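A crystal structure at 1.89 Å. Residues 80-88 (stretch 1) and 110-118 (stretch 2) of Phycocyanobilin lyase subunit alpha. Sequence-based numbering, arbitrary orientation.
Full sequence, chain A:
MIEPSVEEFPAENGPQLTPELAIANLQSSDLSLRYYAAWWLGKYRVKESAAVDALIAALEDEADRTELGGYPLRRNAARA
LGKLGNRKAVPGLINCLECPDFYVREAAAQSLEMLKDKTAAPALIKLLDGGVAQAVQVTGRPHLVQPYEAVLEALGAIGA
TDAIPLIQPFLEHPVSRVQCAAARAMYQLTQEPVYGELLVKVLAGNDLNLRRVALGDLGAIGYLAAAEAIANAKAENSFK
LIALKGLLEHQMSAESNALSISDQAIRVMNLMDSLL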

# COMPACT_ATOMS: atom_id res chain seq x y z
N ALA A 80 -2.74 1.24 -20.68
CA ALA A 80 -2.01 2.48 -20.44
C ALA A 80 -2.58 3.67 -21.22
O ALA A 80 -2.76 4.78 -20.62
CB ALA A 80 -0.53 2.28 -20.80
N LEU A 81 -2.95 3.46 -22.48
CA LEU A 81 -3.41 4.56 -23.35
C LEU A 81 -4.66 5.19 -22.86
O LEU A 81 -4.87 6.42 -23.00
CB LEU A 81 -3.58 4.11 -24.77
CG LEU A 81 -2.26 3.86 -25.43
CD1 LEU A 81 -2.46 3.12 -26.69
CD2 LEU A 81 -1.66 5.21 -25.74
N GLY A 82 -5.50 4.41 -22.19
CA GLY A 82 -6.69 5.00 -21.68
C GLY A 82 -6.43 6.01 -20.55
O GLY A 82 -7.23 6.83 -20.33
N LYS A 83 -5.34 5.89 -19.82
CA LYS A 83 -5.05 6.71 -18.66
C LYS A 83 -4.37 8.01 -19.11
O LYS A 83 -4.24 8.92 -18.33
CB LYS A 83 -4.13 5.96 -17.72
CG LYS A 83 -4.86 4.77 -17.06
CD LYS A 83 -3.96 3.86 -16.26
CE LYS A 83 -3.83 4.24 -14.77
NZ LYS A 83 -3.41 5.67 -14.51
N LEU A 84 -3.92 8.06 -20.37
CA LEU A 84 -3.15 9.22 -20.81
C LEU A 84 -3.97 10.33 -21.42
O LEU A 84 -3.42 11.33 -21.70
CB LEU A 84 -2.03 8.76 -21.75
CG LEU A 84 -1.12 7.71 -21.14
CD1 LEU A 84 0.04 7.39 -22.04
CD2 LEU A 84 -0.61 8.07 -19.77
N GLY A 85 -5.27 10.11 -21.71
CA GLY A 85 -6.14 11.12 -22.18
C GLY A 85 -5.85 11.64 -23.58
O GLY A 85 -6.22 12.75 -23.88
N ASN A 86 -5.13 10.91 -24.41
CA ASN A 86 -4.77 11.42 -25.73
C ASN A 86 -5.55 10.66 -26.81
O ASN A 86 -5.31 9.51 -27.09
CB ASN A 86 -3.31 11.31 -25.95
CG ASN A 86 -2.85 12.10 -27.18
OD1 ASN A 86 -3.52 12.16 -28.20
ND2 ASN A 86 -1.69 12.63 -27.09
N ARG A 87 -6.49 11.36 -27.46
CA ARG A 87 -7.37 10.75 -28.45
C ARG A 87 -6.69 10.40 -29.77
O ARG A 87 -7.26 9.73 -30.63
CB ARG A 87 -8.55 11.64 -28.68
CG ARG A 87 -9.39 11.84 -27.45
CD ARG A 87 -10.62 12.65 -27.80
NE ARG A 87 -11.58 12.65 -26.71
CZ ARG A 87 -12.87 12.93 -26.84
NH1 ARG A 87 -13.42 13.22 -28.05
NH2 ARG A 87 -13.62 12.93 -25.75
N LYS A 88 -5.45 10.78 -29.93
CA LYS A 88 -4.67 10.16 -30.99
C LYS A 88 -4.67 8.67 -30.98
O LYS A 88 -4.45 8.00 -32.01
CB LYS A 88 -3.19 10.57 -30.80
CG LYS A 88 -2.32 10.19 -31.95
CD LYS A 88 -0.91 10.81 -31.90
CE LYS A 88 -0.23 10.19 -33.13
NZ LYS A 88 1.20 10.50 -33.28
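Stretch 2, residues 110-118: QSLEMLKDK

How does the backbone of stretch 2 run against that of stretch 1? Each stretch is the tail of a helix followed by a turn, and the two run in the same general sense: Gly 82 lies nearest Ser 111, CA to CA 3.8 Å, and further on Gly 85 lies nearest Leu 115, CA to CA 5.9 Å. Stretch 2 is helical from Gln 110 to Leu 115, and Lys 116 then leaves the helix with positive phi (66°). Gly 85 leaves the helix of stretch 1 in the same way, with a phi of 68°.

What allows the helices to come so close at Gly 82? Ala 80 points away from stretch 2, and Leu 81 touches it mainly through its backbone, with Leu 81 O 4.2 Å from Leu 115 CD2. At Gly 82 there is no side chain to keep the helices apart. Ser 111 points toward this gap and places its OG 3.3 Å from Gly 82 N; an ideal CB on Gly 82 would lie 2.3 Å from Ser 111 OG, a clash, and 3.3 Å from Met 114 SD, a tight fit. Met 114 closes over the same site, its CE 3.4 Å from Gly 82 O, and the methyl goes on to meet Lys 83, with Lys 83 CG to Met 114 CE at 4.1 Å.

Which residue fills the space beside the turn? Leu 84 makes no contact, and Leu 115 takes up the position by Gly 85. Although its CA-to-CB bond points sideways, the end of its side chain comes nearer, bringing Leu 115 CD2 to 3.6 Å from Gly 85 CA and 3.8 Å from Asn 86 N. Asn 86 itself points away, and its OD1 accepts a hydrogen bond from Lys 88 N at 2.9 Å.

How does Arg 87 reach the end of the second helix? Its long side chain extends to the turn of stretch 2, where Arg 87 NH2 lies 3.0 Å from Leu 115 O and 3.3 Å from Lys 116 O. The backbone at Lys 116 and Asp 117 passes over one face of the guanidinium. Asp 117 points toward stretch 1, with Arg 87 CD 3.7 Å from Asp 117 OD2; Arg 87 NH1 is 4.1 Å from the same oxygen, which lies well out of the guanidinium plane, so the two charges are merely near each other. Lys 88 points away and makes no contact.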

# COMPACT_ATOMS: atom_id res chain seq x y z
N GLN A 110 -12.19 -0.64 -22.37
CA GLN A 110 -12.08 0.15 -21.13
C GLN A 110 -11.39 1.50 -21.42
O GLN A 110 -11.85 2.57 -20.95
CB GLN A 110 -11.27 -0.60 -20.08
CG GLN A 110 -12.00 -1.78 -19.51
CD GLN A 110 -11.05 -2.76 -18.74
OE1 GLN A 110 -9.81 -2.73 -18.86
NE2 GLN A 110 -11.67 -3.67 -17.99
N SER A 111 -10.34 1.46 -22.23
CA SER A 111 -9.66 2.73 -22.55
C SER A 111 -10.51 3.65 -23.41
O SER A 111 -10.52 4.82 -23.20
CB SER A 111 -8.33 2.38 -23.22
OG SER A 111 -7.52 1.81 -22.21
N LEU A 112 -11.28 3.12 -24.35
CA LEU A 112 -12.21 3.92 -25.13
C LEU A 112 -13.29 4.50 -24.26
O LEU A 112 -13.71 5.63 -24.49
CB LEU A 112 -12.78 3.10 -26.26
CG LEU A 112 -11.75 2.81 -27.33
CD1 LEU A 112 -12.19 1.72 -28.26
CD2 LEU A 112 -11.44 4.05 -28.19
N GLU A 113 -13.74 3.78 -23.23
CA GLU A 113 -14.66 4.39 -22.27
C GLU A 113 -14.00 5.62 -21.53
O GLU A 113 -14.68 6.57 -21.23
CB GLU A 113 -15.05 3.36 -21.25
CG GLU A 113 -16.10 3.78 -20.20
CD GLU A 113 -15.59 4.63 -19.03
OE1 GLU A 113 -14.36 4.61 -18.67
OE2 GLU A 113 -16.47 5.37 -18.49
N MET A 114 -12.72 5.55 -21.21
CA MET A 114 -12.02 6.59 -20.52
C MET A 114 -11.79 7.76 -21.43
O MET A 114 -11.93 8.92 -21.02
CB MET A 114 -10.71 6.08 -19.96
CG MET A 114 -10.88 5.05 -18.87
SD MET A 114 -9.23 4.45 -18.34
CE MET A 114 -8.77 5.82 -17.42
N LEU A 115 -11.55 7.50 -22.71
CA LEU A 115 -11.26 8.62 -23.66
C LEU A 115 -12.50 9.33 -24.14
O LEU A 115 -12.40 10.45 -24.59
CB LEU A 115 -10.48 8.10 -24.81
CG LEU A 115 -9.09 7.62 -24.45
CD1 LEU A 115 -8.35 6.86 -25.51
CD2 LEU A 115 -8.24 8.78 -24.02
N LYS A 116 -13.68 8.69 -24.06
CA LYS A 116 -14.97 9.32 -24.35
C LYS A 116 -15.14 9.73 -25.81
O LYS A 116 -15.93 10.58 -26.08
CB LYS A 116 -15.30 10.61 -23.54
CG LYS A 116 -15.02 10.67 -22.10
CD LYS A 116 -15.88 9.83 -21.27
CE LYS A 116 -15.39 9.92 -19.81
NZ LYS A 116 -15.40 8.53 -19.23
N ASP A 117 -14.44 9.13 -26.72
CA ASP A 117 -14.48 9.52 -28.16
C ASP A 117 -15.56 8.72 -28.93
O ASP A 117 -15.53 7.49 -29.05
CB ASP A 117 -13.13 9.24 -28.77
CG ASP A 117 -12.94 9.90 -30.11
OD1 ASP A 117 -13.91 9.99 -30.87
OD2 ASP A 117 -11.78 10.25 -30.43
N LYS A 118 -16.49 9.46 -29.50
CA LYS A 118 -17.62 8.88 -30.15
C LYS A 118 -17.27 8.14 -31.44
O LYS A 118 -18.10 7.37 -31.94
CB LYS A 118 -18.65 9.95 -30.49
CG LYS A 118 -20.05 9.38 -30.52
CD LYS A 118 -21.07 10.49 -30.76
CE LYS A 118 -22.29 10.01 -31.55
NZ LYS A 118 -23.52 10.67 -31.01